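Side-chain contacts in 165aa long hypothetical protein (Pyrococcus horikoshii, PDB 2DC4), which is of unknown function but belongs to the CYTH family, whose members typically bind triphosphates within a closed antiparallel barrel lined with charged side chains: residues L114-V117 / G121-L124; R45-N50 / K100-Y105; R66-Y71 / E135-I140; E19-K24 / A144-L149; V34-P39 / G82-F87. One frame throughout, in Å; residues are numbered along the deposited sequence.

Interaction 1. Residues L114-V117 / G121-L124; sequences LNRV and GDFL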
# COMPACT_ATOMS: atom_id res chain seq x y z
N LEU A 114 -5.24 14.84 20.70
CA LEU A 114 -5.71 16.22 20.68
C LEU A 114 -5.36 16.77 19.32
O LEU A 114 -4.18 16.97 19.00
CB LEU A 114 -5.01 17.02 21.79
CG LEU A 114 -5.43 18.48 21.97
CD1 LEU A 114 -6.96 18.57 22.04
CD2 LEU A 114 -4.80 19.03 23.23
N ASN A 115 -6.39 17.03 18.52
CA ASN A 115 -6.20 17.48 17.15
C ASN A 115 -6.56 18.92 16.83
O ASN A 115 -7.64 19.39 17.16
CB ASN A 115 -7.01 16.60 16.21
CG ASN A 115 -6.68 15.14 16.36
OD1 ASN A 115 -5.54 14.73 16.15
ND2 ASN A 115 -7.68 14.34 16.72
N ARG A 116 -5.64 19.61 16.15
CA ARG A 116 -5.90 20.97 15.70
C ARG A 116 -6.06 20.73 14.20
O ARG A 116 -5.08 20.59 13.47
CB ARG A 116 -4.72 21.89 16.00
CG ARG A 116 -4.33 21.86 17.47
CD ARG A 116 -3.78 23.19 17.95
NE ARG A 116 -4.85 24.16 18.15
CZ ARG A 116 -4.66 25.39 18.62
NH1 ARG A 116 -3.44 25.80 18.93
NH2 ARG A 116 -5.70 26.19 18.81
N VAL A 117 -7.32 20.67 13.76
CA VAL A 117 -7.66 20.35 12.36
C VAL A 117 -7.90 21.59 11.50
O VAL A 117 -8.77 22.42 11.75
CB VAL A 117 -8.93 19.50 12.35
CG1 VAL A 117 -9.20 19.02 10.92
CG2 VAL A 117 -8.79 18.30 13.25
N GLY A 121 -11.36 22.93 13.22
CA GLY A 121 -11.30 23.35 14.61
C GLY A 121 -10.49 22.40 15.47
O GLY A 121 -9.73 21.58 14.95
N ASP A 122 -10.66 22.48 16.79
CA ASP A 122 -9.91 21.62 17.70
C ASP A 122 -10.79 20.52 18.28
O ASP A 122 -11.90 20.77 18.76
CB ASP A 122 -9.29 22.45 18.82
CG ASP A 122 -8.36 23.53 18.28
OD1 ASP A 122 -7.57 23.23 17.37
OD2 ASP A 122 -8.43 24.68 18.77
N PHE A 123 -10.28 19.29 18.25
CA PHE A 123 -11.03 18.15 18.74
C PHE A 123 -10.14 17.23 19.55
O PHE A 123 -8.93 17.19 19.36
CB PHE A 123 -11.62 17.35 17.57
CG PHE A 123 -12.50 18.15 16.66
CD1 PHE A 123 -11.95 18.97 15.68
CD2 PHE A 123 -13.88 18.10 16.80
CE1 PHE A 123 -12.77 19.73 14.85
CE2 PHE A 123 -14.71 18.85 15.97
CZ PHE A 123 -14.15 19.66 15.00
N LEU A 124 -10.77 16.49 20.46
CA LEU A 124 -10.04 15.53 21.28
C LEU A 124 -10.69 14.19 21.04
O LEU A 124 -11.90 14.04 21.21
CB LEU A 124 -10.13 15.86 22.77
CG LEU A 124 -9.62 14.71 23.68
CD1 LEU A 124 -8.11 14.59 23.55
CD2 LEU A 124 -10.01 14.97 25.13

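Interaction 2. Residues R45-N50 / K100-Y105; sequences RVRKIN and KRRWIY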
# COMPACT_ATOMS: atom_id res chain seq x y z
N ARG A 45 -8.09 6.15 3.11
CA ARG A 45 -7.24 7.31 3.03
C ARG A 45 -5.77 6.94 3.01
O ARG A 45 -5.39 5.84 3.42
CB ARG A 45 -7.47 8.24 4.23
CG ARG A 45 -6.91 7.67 5.52
CD ARG A 45 -7.18 8.53 6.74
NE ARG A 45 -6.63 7.89 7.93
CZ ARG A 45 -7.23 7.84 9.11
NH1 ARG A 45 -8.42 8.41 9.27
NH2 ARG A 45 -6.65 7.22 10.12
N VAL A 46 -4.97 7.86 2.50
CA VAL A 46 -3.52 7.70 2.47
C VAL A 46 -3.03 8.82 3.38
O VAL A 46 -3.30 9.99 3.12
CB VAL A 46 -2.94 7.91 1.07
CG1 VAL A 46 -1.42 7.95 1.15
CG2 VAL A 46 -3.40 6.79 0.14
N ARG A 47 -2.33 8.45 4.44
CA ARG A 47 -1.81 9.43 5.39
C ARG A 47 -0.31 9.63 5.30
O ARG A 47 0.45 8.67 5.15
CB ARG A 47 -2.16 9.01 6.82
CG ARG A 47 -1.39 9.78 7.89
CD ARG A 47 -1.93 9.50 9.29
NE ARG A 47 -3.30 9.96 9.44
CZ ARG A 47 -4.10 9.66 10.46
NH1 ARG A 47 -3.65 8.88 11.44
NH2 ARG A 47 -5.33 10.12 10.51
N LYS A 48 0.10 10.90 5.38
CA LYS A 48 1.50 11.29 5.40
C LYS A 48 1.73 12.03 6.71
O LYS A 48 0.98 12.95 7.05
CB LYS A 48 1.82 12.23 4.24
CG LYS A 48 1.86 11.56 2.89
CD LYS A 48 2.14 12.56 1.77
CE LYS A 48 0.93 13.44 1.47
NZ LYS A 48 1.17 14.33 0.29
N ILE A 49 2.75 11.62 7.46
CA ILE A 49 3.09 12.29 8.71
C ILE A 49 4.37 13.01 8.32
O ILE A 49 5.45 12.42 8.30
CB ILE A 49 3.35 11.31 9.84
CG1 ILE A 49 2.18 10.33 9.95
CG2 ILE A 49 3.51 12.08 11.16
CD1 ILE A 49 2.32 9.31 11.07
N ASN A 50 4.23 14.28 7.99
CA ASN A 50 5.34 15.07 7.51
C ASN A 50 6.54 15.30 8.41
O ASN A 50 7.65 15.50 7.92
CB ASN A 50 4.79 16.38 6.98
CG ASN A 50 3.66 16.16 5.99
OD1 ASN A 50 3.88 15.86 4.82
ND2 ASN A 50 2.42 16.34 6.46
N LYS A 100 -3.98 18.07 9.86
CA LYS A 100 -4.08 18.36 11.27
C LYS A 100 -2.76 18.19 12.00
O LYS A 100 -1.83 17.55 11.50
CB LYS A 100 -5.11 17.43 11.92
CG LYS A 100 -4.60 16.01 12.13
CD LYS A 100 -5.59 15.17 12.93
CE LYS A 100 -6.62 14.49 12.03
NZ LYS A 100 -6.02 13.37 11.25
N ARG A 101 -2.67 18.79 13.18
CA ARG A 101 -1.49 18.67 14.02
C ARG A 101 -2.04 17.92 15.23
O ARG A 101 -2.93 18.42 15.92
CB ARG A 101 -0.97 20.04 14.41
CG ARG A 101 0.47 20.04 14.89
CD ARG A 101 1.20 21.28 14.39
NE ARG A 101 2.64 21.19 14.57
CZ ARG A 101 3.26 21.37 15.74
NH1 ARG A 101 2.57 21.66 16.83
NH2 ARG A 101 4.58 21.27 15.80
N ARG A 102 -1.53 16.72 15.48
CA ARG A 102 -2.01 15.89 16.57
C ARG A 102 -1.04 15.72 17.74
O ARG A 102 0.13 15.38 17.55
CB ARG A 102 -2.39 14.51 16.02
CG ARG A 102 -2.79 13.48 17.08
CD ARG A 102 -3.17 12.15 16.42
NE ARG A 102 -4.43 12.24 15.69
CZ ARG A 102 -4.94 11.27 14.94
NH1 ARG A 102 -4.31 10.12 14.81
NH2 ARG A 102 -6.10 11.45 14.32
N TRP A 103 -1.54 15.98 18.94
CA TRP A 103 -0.79 15.83 20.19
C TRP A 103 -1.27 14.50 20.77
O TRP A 103 -2.46 14.33 21.04
CB TRP A 103 -1.15 16.95 21.16
CG TRP A 103 -0.31 18.17 21.01
CD1 TRP A 103 0.72 18.56 21.82
CD2 TRP A 103 -0.42 19.17 19.99
NE1 TRP A 103 1.25 19.74 21.38
CE2 TRP A 103 0.57 20.14 20.25
CE3 TRP A 103 -1.26 19.34 18.88
CZ2 TRP A 103 0.75 21.27 19.45
CZ3 TRP A 103 -1.08 20.46 18.08
CH2 TRP A 103 -0.09 21.41 18.37
N ILE A 104 -0.35 13.56 20.95
CA ILE A 104 -0.70 12.24 21.47
C ILE A 104 -0.23 12.06 22.90
O ILE A 104 0.93 12.33 23.22
CB ILE A 104 -0.07 11.12 20.60
CG1 ILE A 104 -0.48 11.30 19.13
CG2 ILE A 104 -0.49 9.74 21.12
CD1 ILE A 104 0.22 10.36 18.16
N TYR A 105 -1.14 11.64 23.77
CA TYR A 105 -0.85 11.37 25.18
C TYR A 105 -1.37 9.97 25.49
O TYR A 105 -2.34 9.53 24.90
CB TYR A 105 -1.56 12.37 26.09
CG TYR A 105 -1.08 13.79 25.97
CD1 TYR A 105 -0.11 14.30 26.83
CD2 TYR A 105 -1.61 14.63 24.99
CE1 TYR A 105 0.31 15.64 26.73
CE2 TYR A 105 -1.20 15.95 24.88
CZ TYR A 105 -0.25 16.45 25.76
OH TYR A 105 0.12 17.77 25.67

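Interaction 3. Residues R66-Y71 / E135-I140; sequences RNEEFY and EGKKII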
# COMPACT_ATOMS: atom_id res chain seq x y z
N ARG A 66 -23.03 6.09 15.79
CA ARG A 66 -22.50 7.24 16.51
C ARG A 66 -21.06 7.50 16.08
O ARG A 66 -20.40 8.38 16.61
CB ARG A 66 -22.54 7.00 18.02
CG ARG A 66 -23.91 6.68 18.58
CD ARG A 66 -23.84 6.43 20.08
NE ARG A 66 -23.58 7.66 20.84
CZ ARG A 66 -24.42 8.68 20.91
NH1 ARG A 66 -25.59 8.63 20.28
NH2 ARG A 66 -24.11 9.75 21.63
N ASN A 67 -20.59 6.71 15.12
CA ASN A 67 -19.21 6.85 14.63
C ASN A 67 -18.23 6.64 15.79
O ASN A 67 -17.22 7.34 15.88
CB ASN A 67 -19.00 8.24 14.01
CG ASN A 67 -19.69 8.39 12.67
OD1 ASN A 67 -20.09 7.40 12.05
ND2 ASN A 67 -19.85 9.63 12.22
N GLU A 68 -18.53 5.68 16.66
CA GLU A 68 -17.69 5.40 17.81
C GLU A 68 -17.01 4.03 17.77
O GLU A 68 -16.11 3.76 18.57
CB GLU A 68 -18.51 5.53 19.10
CG GLU A 68 -18.82 6.97 19.48
CD GLU A 68 -19.80 7.07 20.64
OE1 GLU A 68 -19.94 6.10 21.41
OE2 GLU A 68 -20.42 8.15 20.79
N GLU A 69 -17.44 3.18 16.85
CA GLU A 69 -16.86 1.84 16.73
C GLU A 69 -16.44 1.63 15.28
O GLU A 69 -17.22 1.88 14.37
CB GLU A 69 -17.90 0.78 17.13
CG GLU A 69 -18.60 1.08 18.45
CD GLU A 69 -19.59 -0.01 18.84
OE1 GLU A 69 -20.21 -0.59 17.93
OE2 GLU A 69 -19.74 -0.27 20.05
N PHE A 70 -15.21 1.19 15.08
CA PHE A 70 -14.70 0.98 13.72
C PHE A 70 -13.84 -0.27 13.58
O PHE A 70 -13.24 -0.74 14.53
CB PHE A 70 -13.80 2.14 13.26
CG PHE A 70 -14.34 3.51 13.52
CD1 PHE A 70 -14.42 4.01 14.81
CD2 PHE A 70 -14.72 4.33 12.46
CE1 PHE A 70 -14.86 5.31 15.04
CE2 PHE A 70 -15.15 5.63 12.68
CZ PHE A 70 -15.23 6.12 13.98
N TYR A 71 -13.80 -0.79 12.36
CA TYR A 71 -12.91 -1.90 12.05
C TYR A 71 -11.83 -1.13 11.31
O TYR A 71 -12.14 -0.37 10.39
CB TYR A 71 -13.52 -2.91 11.09
CG TYR A 71 -12.47 -3.86 10.57
CD1 TYR A 71 -11.84 -4.77 11.42
CD2 TYR A 71 -12.04 -3.80 9.24
CE1 TYR A 71 -10.81 -5.59 10.97
CE2 TYR A 71 -11.00 -4.61 8.78
CZ TYR A 71 -10.39 -5.50 9.65
OH TYR A 71 -9.36 -6.29 9.21
N GLU A 135 -17.66 -2.00 27.79
CA GLU A 135 -16.74 -1.68 28.87
C GLU A 135 -15.79 -0.58 28.42
O GLU A 135 -15.36 0.25 29.22
CB GLU A 135 -15.94 -2.93 29.27
CG GLU A 135 -14.88 -2.70 30.33
CD GLU A 135 -14.11 -3.96 30.68
OE1 GLU A 135 -14.74 -4.93 31.16
OE2 GLU A 135 -12.88 -3.99 30.48
N GLY A 136 -15.46 -0.59 27.14
CA GLY A 136 -14.56 0.41 26.60
C GLY A 136 -15.18 1.79 26.65
O GLY A 136 -14.53 2.76 27.07
N LYS A 137 -16.44 1.90 26.23
CA LYS A 137 -17.12 3.18 26.26
C LYS A 137 -17.26 3.69 27.69
O LYS A 137 -17.22 4.89 27.92
CB LYS A 137 -18.49 3.08 25.58
CG LYS A 137 -18.40 2.86 24.08
CD LYS A 137 -19.73 3.09 23.39
CE LYS A 137 -19.59 2.95 21.89
NZ LYS A 137 -20.84 3.32 21.16
N LYS A 138 -17.42 2.77 28.64
CA LYS A 138 -17.55 3.16 30.04
C LYS A 138 -16.24 3.77 30.52
O LYS A 138 -16.23 4.73 31.30
CB LYS A 138 -17.90 1.94 30.90
CG LYS A 138 -19.26 1.32 30.59
CD LYS A 138 -19.53 0.13 31.50
CE LYS A 138 -20.92 -0.44 31.25
NZ LYS A 138 -21.24 -1.54 32.21
N ILE A 139 -15.13 3.22 30.04
CA ILE A 139 -13.82 3.73 30.43
C ILE A 139 -13.61 5.11 29.82
O ILE A 139 -13.13 6.03 30.49
CB ILE A 139 -12.69 2.79 29.95
CG1 ILE A 139 -12.76 1.47 30.71
CG2 ILE A 139 -11.33 3.46 30.17
CD1 ILE A 139 -11.75 0.43 30.23
N ILE A 140 -13.98 5.25 28.55
CA ILE A 140 -13.83 6.53 27.87
C ILE A 140 -14.63 7.60 28.59
O ILE A 140 -14.13 8.70 28.80
CB ILE A 140 -14.30 6.43 26.40
CG1 ILE A 140 -13.27 5.64 25.59
CG2 ILE A 140 -14.50 7.83 25.81
CD1 ILE A 140 -13.66 5.38 24.16

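Interaction 4. Residues E19-K24 / A144-L149; sequences EGLGAK and ARRLGL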
# COMPACT_ATOMS: atom_id res chain seq x y z
N GLU A 19 -2.70 16.96 30.81
CA GLU A 19 -1.40 16.94 31.46
C GLU A 19 -1.56 16.90 32.98
O GLU A 19 -0.81 16.22 33.67
CB GLU A 19 -0.59 18.17 31.04
CG GLU A 19 0.06 18.01 29.67
CD GLU A 19 0.70 19.28 29.16
OE1 GLU A 19 1.37 19.97 29.96
OE2 GLU A 19 0.56 19.57 27.96
N GLY A 20 -2.55 17.63 33.49
CA GLY A 20 -2.79 17.65 34.92
C GLY A 20 -3.26 16.28 35.39
O GLY A 20 -3.19 15.96 36.58
N LEU A 21 -3.74 15.47 34.45
CA LEU A 21 -4.22 14.13 34.75
C LEU A 21 -3.02 13.20 34.94
O LEU A 21 -3.13 12.16 35.59
CB LEU A 21 -5.09 13.64 33.59
CG LEU A 21 -5.78 12.28 33.70
CD1 LEU A 21 -6.57 12.23 35.00
CD2 LEU A 21 -6.70 12.04 32.52
N GLY A 22 -1.89 13.58 34.35
CA GLY A 22 -0.70 12.76 34.46
C GLY A 22 -0.48 11.88 33.24
O GLY A 22 0.32 10.95 33.27
N ALA A 23 -1.21 12.17 32.16
CA ALA A 23 -1.06 11.40 30.93
C ALA A 23 0.35 11.61 30.41
O ALA A 23 0.94 12.67 30.60
CB ALA A 23 -2.09 11.85 29.90
N LYS A 24 0.90 10.59 29.76
CA LYS A 24 2.26 10.64 29.22
C LYS A 24 2.29 11.17 27.78
O LYS A 24 1.65 10.61 26.89
CB LYS A 24 2.87 9.24 29.27
CG LYS A 24 4.21 9.08 28.59
CD LYS A 24 4.82 7.72 28.92
CE LYS A 24 3.93 6.54 28.52
NZ LYS A 24 4.12 6.11 27.11
N ALA A 144 -13.50 11.03 30.25
CA ALA A 144 -14.06 12.27 29.74
C ALA A 144 -14.57 13.16 30.88
O ALA A 144 -14.28 14.36 30.91
CB ALA A 144 -15.20 11.97 28.77
N ARG A 145 -15.34 12.58 31.79
CA ARG A 145 -15.88 13.34 32.92
C ARG A 145 -14.77 13.88 33.82
O ARG A 145 -14.89 14.95 34.42
CB ARG A 145 -16.86 12.48 33.72
CG ARG A 145 -18.05 11.99 32.89
CD ARG A 145 -19.21 11.54 33.76
NE ARG A 145 -18.89 10.39 34.61
CZ ARG A 145 -18.93 9.12 34.22
NH1 ARG A 145 -19.29 8.81 32.98
NH2 ARG A 145 -18.60 8.16 35.07
N ARG A 146 -13.68 13.13 33.93
CA ARG A 146 -12.58 13.59 34.75
C ARG A 146 -11.94 14.81 34.10
O ARG A 146 -11.30 15.62 34.77
CB ARG A 146 -11.55 12.48 34.94
CG ARG A 146 -10.46 12.86 35.91
CD ARG A 146 -9.81 11.64 36.49
NE ARG A 146 -8.72 11.99 37.39
CZ ARG A 146 -7.98 11.09 38.03
NH1 ARG A 146 -8.24 9.80 37.85
NH2 ARG A 146 -7.00 11.47 38.83
N LEU A 147 -12.13 14.94 32.79
CA LEU A 147 -11.59 16.08 32.05
C LEU A 147 -12.64 17.19 31.96
O LEU A 147 -12.40 18.22 31.33
CB LEU A 147 -11.17 15.66 30.64
CG LEU A 147 -9.98 14.69 30.55
CD1 LEU A 147 -9.86 14.18 29.12
CD2 LEU A 147 -8.70 15.38 30.98
N GLY A 148 -13.79 16.98 32.59
CA GLY A 148 -14.83 18.00 32.56
C GLY A 148 -15.65 18.05 31.29
O GLY A 148 -16.33 19.03 31.02
N LEU A 149 -15.59 16.98 30.50
CA LEU A 149 -16.35 16.93 29.26
C LEU A 149 -17.71 16.29 29.53
O LEU A 149 -17.85 15.51 30.47
CB LEU A 149 -15.58 16.11 28.22
CG LEU A 149 -14.23 16.74 27.85
CD1 LEU A 149 -13.39 15.77 27.05
CD2 LEU A 149 -14.48 18.01 27.04

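Interaction 5. Residues V34-P39 / G82-F87; sequences VYFELP and GAIELF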
# COMPACT_ATOMS: atom_id res chain seq x y z
N VAL A 34 -5.32 12.03 2.58
CA VAL A 34 -6.05 12.17 1.32
C VAL A 34 -7.09 11.05 1.31
O VAL A 34 -6.75 9.86 1.26
CB VAL A 34 -5.11 12.04 0.10
CG1 VAL A 34 -5.93 12.02 -1.18
CG2 VAL A 34 -4.13 13.20 0.08
N TYR A 35 -8.36 11.43 1.40
CA TYR A 35 -9.45 10.47 1.42
C TYR A 35 -10.00 10.14 0.05
O TYR A 35 -10.04 10.99 -0.83
CB TYR A 35 -10.61 10.98 2.28
CG TYR A 35 -10.39 10.86 3.77
CD1 TYR A 35 -9.59 11.78 4.45
CD2 TYR A 35 -10.99 9.84 4.50
CE1 TYR A 35 -9.39 11.68 5.82
CE2 TYR A 35 -10.80 9.73 5.87
CZ TYR A 35 -10.00 10.65 6.52
OH TYR A 35 -9.81 10.54 7.88
N PHE A 36 -10.42 8.89 -0.11
CA PHE A 36 -11.00 8.40 -1.36
C PHE A 36 -12.41 7.94 -1.07
O PHE A 36 -12.65 7.21 -0.12
CB PHE A 36 -10.15 7.25 -1.91
CG PHE A 36 -8.86 7.70 -2.50
CD1 PHE A 36 -8.82 8.19 -3.81
CD2 PHE A 36 -7.69 7.69 -1.75
CE1 PHE A 36 -7.62 8.66 -4.35
CE2 PHE A 36 -6.50 8.16 -2.28
CZ PHE A 36 -6.46 8.65 -3.59
N GLU A 37 -13.35 8.38 -1.90
CA GLU A 37 -14.75 8.04 -1.71
C GLU A 37 -15.11 6.57 -1.90
O GLU A 37 -14.88 5.98 -2.96
CB GLU A 37 -15.62 8.92 -2.62
CG GLU A 37 -17.11 8.62 -2.53
CD GLU A 37 -17.96 9.74 -3.09
OE1 GLU A 37 -17.63 10.26 -4.18
OE2 GLU A 37 -18.97 10.11 -2.45
N LEU A 38 -15.68 5.99 -0.86
CA LEU A 38 -16.11 4.60 -0.87
C LEU A 38 -17.58 4.60 -0.49
O LEU A 38 -18.09 5.58 0.06
CB LEU A 38 -15.35 3.78 0.17
CG LEU A 38 -13.86 3.54 -0.04
CD1 LEU A 38 -13.34 2.63 1.07
CD2 LEU A 38 -13.62 2.90 -1.40
N PRO A 39 -18.29 3.50 -0.78
CA PRO A 39 -19.71 3.47 -0.41
C PRO A 39 -19.83 3.42 1.11
O PRO A 39 -18.95 2.87 1.78
CB PRO A 39 -20.21 2.20 -1.09
CG PRO A 39 -19.00 1.31 -1.05
CD PRO A 39 -17.89 2.25 -1.45
N GLY A 82 2.76 7.49 -4.46
CA GLY A 82 2.43 6.34 -5.29
C GLY A 82 1.11 5.72 -4.88
O GLY A 82 0.34 5.27 -5.73
N ALA A 83 0.85 5.68 -3.58
CA ALA A 83 -0.40 5.10 -3.10
C ALA A 83 -1.60 5.93 -3.55
O ALA A 83 -2.65 5.40 -3.91
CB ALA A 83 -0.37 5.01 -1.58
N ILE A 84 -1.43 7.25 -3.54
CA ILE A 84 -2.50 8.14 -3.97
C ILE A 84 -2.73 7.96 -5.48
O ILE A 84 -3.87 7.88 -5.94
CB ILE A 84 -2.15 9.60 -3.63
CG1 ILE A 84 -2.29 9.79 -2.11
CG2 ILE A 84 -3.07 10.57 -4.38
CD1 ILE A 84 -1.66 11.06 -1.56
N GLU A 85 -1.64 7.87 -6.23
CA GLU A 85 -1.74 7.67 -7.68
C GLU A 85 -2.45 6.35 -7.96
O GLU A 85 -3.33 6.27 -8.83
CB GLU A 85 -0.35 7.64 -8.31
CG GLU A 85 -0.38 7.51 -9.82
CD GLU A 85 0.98 7.26 -10.42
OE1 GLU A 85 1.97 7.88 -9.95
OE2 GLU A 85 1.07 6.46 -11.37
N LEU A 86 -2.08 5.31 -7.23
CA LEU A 86 -2.69 3.99 -7.40
C LEU A 86 -4.21 4.01 -7.26
O LEU A 86 -4.92 3.49 -8.12
CB LEU A 86 -2.11 3.00 -6.40
CG LEU A 86 -2.79 1.63 -6.34
CD1 LEU A 86 -2.53 0.89 -7.65
CD2 LEU A 86 -2.23 0.82 -5.17
N PHE A 87 -4.71 4.58 -6.18
CA PHE A 87 -6.16 4.59 -5.99
C PHE A 87 -6.87 5.40 -7.07
O PHE A 87 -7.98 5.04 -7.48
CB PHE A 87 -6.50 5.07 -4.58
CG PHE A 87 -6.10 4.08 -3.52
CD1 PHE A 87 -6.54 2.77 -3.59
CD2 PHE A 87 -5.24 4.45 -2.48
CE1 PHE A 87 -6.15 1.82 -2.65
CE2 PHE A 87 -4.84 3.51 -1.53
CZ PHE A 87 -5.29 2.20 -1.62

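Interaction 1. Residues L114-V117 / G121-L124
Asn115 and Phe123 face each other as a hydrogen-bonded pair of an antiparallel hairpin, the short axes of its strands 4.7 Å apart with their directions at 161°. Asn115 N donates a hydrogen bond to Phe123 O at 2.7 Å and Asn115 O accepts one from Phe123 N, while Val117 and Gly121 form a second such pair; Asp122 CA also approaches Asn115 O at 3.2 Å in a CA-H...O contact.

In the non-hydrogen-bonded pair between them, Arg116 grips Asp122 side-on, with one nitrogen to each carboxylate oxygen. Arg116 NE meets Asp122 OD1 at 3.0 Å, almost straight at 175° and in the guanidinium plane, and Arg116 NH2 meets Asp122 OD2 at 3.1 Å on its syn side. The two planes are 50° apart, and OD1 is met from above the carboxylate plane. Bends at chi2 and chi3 of Arg116 fold its chain back over the neighbouring strand, and Phe11 adds a cation-pi contact. A leucine in place of Arg116 would probably leave the Asp122 carboxylate without its paired charge and free to turn. On the other face, Val117 CG2 touches Phe123 CD1 at 4.0 Å, and Asn115 OD1 and ND2 are hydrogen-bonded to Arg102 NE and Tyr159 OH respectively. The partly exposed ion pair thus shares its face with Leu114 and Leu124, and the opposite face sets a buried apolar contact beside a satisfied amide.

Interaction 2. Residues R45-N50 / K100-Y105
The guanidinium planes of Arg47 and Arg102 stand 87° apart, nearly perpendicular, and their nearest nitrogens, Arg47 NH1 and Arg102 NH1, are 3.7 Å from each other in an oblique approach that is neither stacked nor edge-on. Lys100 NZ also comes obliquely to the Arg47 group, 3.4 Å from Arg47 NH2. Within 45-50, Arg47 NH2 in turn lies over the centre of one face of the Arg45 guanidinium, 3.2 Å above its plane.

Every nitrogen in this cluster is a donor, and acceptors beyond the two segments take up part of the hydrogens. Arg47 NE forms a salt bridge with Asp33, Lys100 NZ is hydrogen-bonded to Gln31, and Arg102 NE to Asn115. The torsions carry the three groups together: Arg47 and Arg102 both place CG opposite the backbone N (chi1 166° and 175°) and bend at chi3, whereas Lys100 starts with CG between N and the carbonyl carbon and curls at chi3 and chi4. Such a buried gathering of basic groups is consistent with the anion-binding barrel of CYTH proteins, where they would probably face a polyphosphate.

The segments belong to strands 42-49 and 94-107, which are not neighbours in the sheet: strand 24-36 runs between them, contributing Gln31 and Asp33, while strand 110-117 lies along the far side of strand 94-107 and supplies Asn115.

Interaction 3. Residues R66-Y71 / E135-I140
Lys137 reaches from helix 133-146 to Glu68, closing a salt-bridge network of Arg66, Glu68, Glu69 and Lys137 that ties the helix to the loop leading into strand 69-76 of the CYTH barrel and to the strand's first residue, Glu69. Its first shell is the bond from Lys137 NZ to Glu68 OE1 at 2.9 Å. The ammonium comes from above the carboxylate, 37° out of its plane, and the two side chains cross at about a right angle. Lys137 spans the distance because its chain is extended beyond CG, against a CA-CA separation of 8.8 Å between Glu68 and Lys137. Glu69 stands next to it, with Glu69 OE2 3.7 Å from Lys137 CE; its ion pair with NZ is long.

One step outward, Arg66 binds the other oxygen of Glu68, so the carboxylate is shared between two cations, one at each oxygen. With an alanine in place of Glu68, Lys137 and Arg66 would probably lose their common counter-charge, with only the long pair to Glu69 remaining for the lysine within this network.

Farther back, the loop is positioned by Asp64, whose OD1 accepts from the backbone N of both Glu68 and Glu69, and by a backbone bond between Glu68 and Glu4 of strand 2-8. Arg66 NE makes its bond to Glu68 OE2 at 3.2 Å from 51° out of the carboxylate plane, with an N-H...O angle of 137°.

Interaction 4. Residues E19-K24 / A144-L149
Leu21 and Arg146 swing CG to the far side from their own backbone nitrogens (chi1 -177° and -174°), and this turns the two side chains toward one another from the ends of their helices. The Arg146 chain then runs extended from CG to NE, so that the leucine methyl meets its flat end from above: Leu21 CD1 lies 3.2 Å over the guanidinium plane, offset toward the rim. The nearest atom is Arg146 NE, 3.2 Å from Leu21 CD1, with Arg146 CZ at 3.5 Å. The close approach is over the face, so the methyl does not meet the N-H edge.

The second branch of the leucine serves the interior side. Leu21 CD2 touches Leu147 CD2 at 4.2 Å, their side chains crossing at about a right angle, and Phe112 of strand 110-117 packs against both leucines.

Both segments turn out of their helices immediately after the contact. Gly22 and Gly148 adopt positive phi, and Ala144 O accepts from Leu147 N and Leu149 N, which come to it from opposite faces of its plane. Two helix C-termini, each closed by a glycine in a Schellman motif, thus meet through Leu21, Arg146 and Leu147 against the barrel sheet.

Interaction 5. Residues V34-P39 / G82-F87
Phe36 presents one ring face to the helix, and Phe87 CB sits squarely over it: the carbon is 3.6 Å from the ring centroid and only 9° off the normal, a CH-pi contact. The Phe87 ring leans away: its plane makes 55° with that of Phe36 and the centroids are 5.4 Å apart, so the aromatic pair is oblique, neither stacked nor edge-to-face, and Phe87 CD2 approaches Phe36 CE2 at 3.9 Å.

The far end of the Phe36 ring points into the helix backbone, with Phe36 CZ 3.6 Å from Ile84 O and 4.0 Å from Ile84 CG2. Ile84, one turn before Phe87, extends its other branch across Val34 at about a right angle, bringing Ile84 CD1 to 3.7 Å from Val34 CG2. Val34 and Phe36 both face the helix, alternating along strand 24-36 with Tyr35, which turns to the other side, its OH hydrogen-bonded to Arg45 NH1.

Helix 80-89 also takes part in the dimer: Glu85 is hydrogen-bonded to Tyr71 of the second subunit. Within the chain the link is almost entirely hydrocarbon and ring surface, Ile84 O taking no hydrogen bond from the strand, so it rests on shape and exclusion of water.

In the fold
Along the sequence, interaction 4 spans most of the chain and encloses the other four, while interactions 2, 3 and 5 alternate their segments. Interactions 1, 2, 3 and 5 all reach the antiparallel barrel. Interactions 1 and 2, centres about 11 Å apart, touch through neighbouring strands 94-107 and 110-117, and interaction 2 also meets interaction 5, about 17 Å away, across strands 42-49 and 24-36. Interactions 3 and 4 share helix 133-146, with centres about 18 Å apart. Interactions 4 and 5 lie farthest apart, about 36 Å between centres. Helices thus pack on opposite sides of the chain's centre, with a buried group of basic side chains between them, consistent with an anion site.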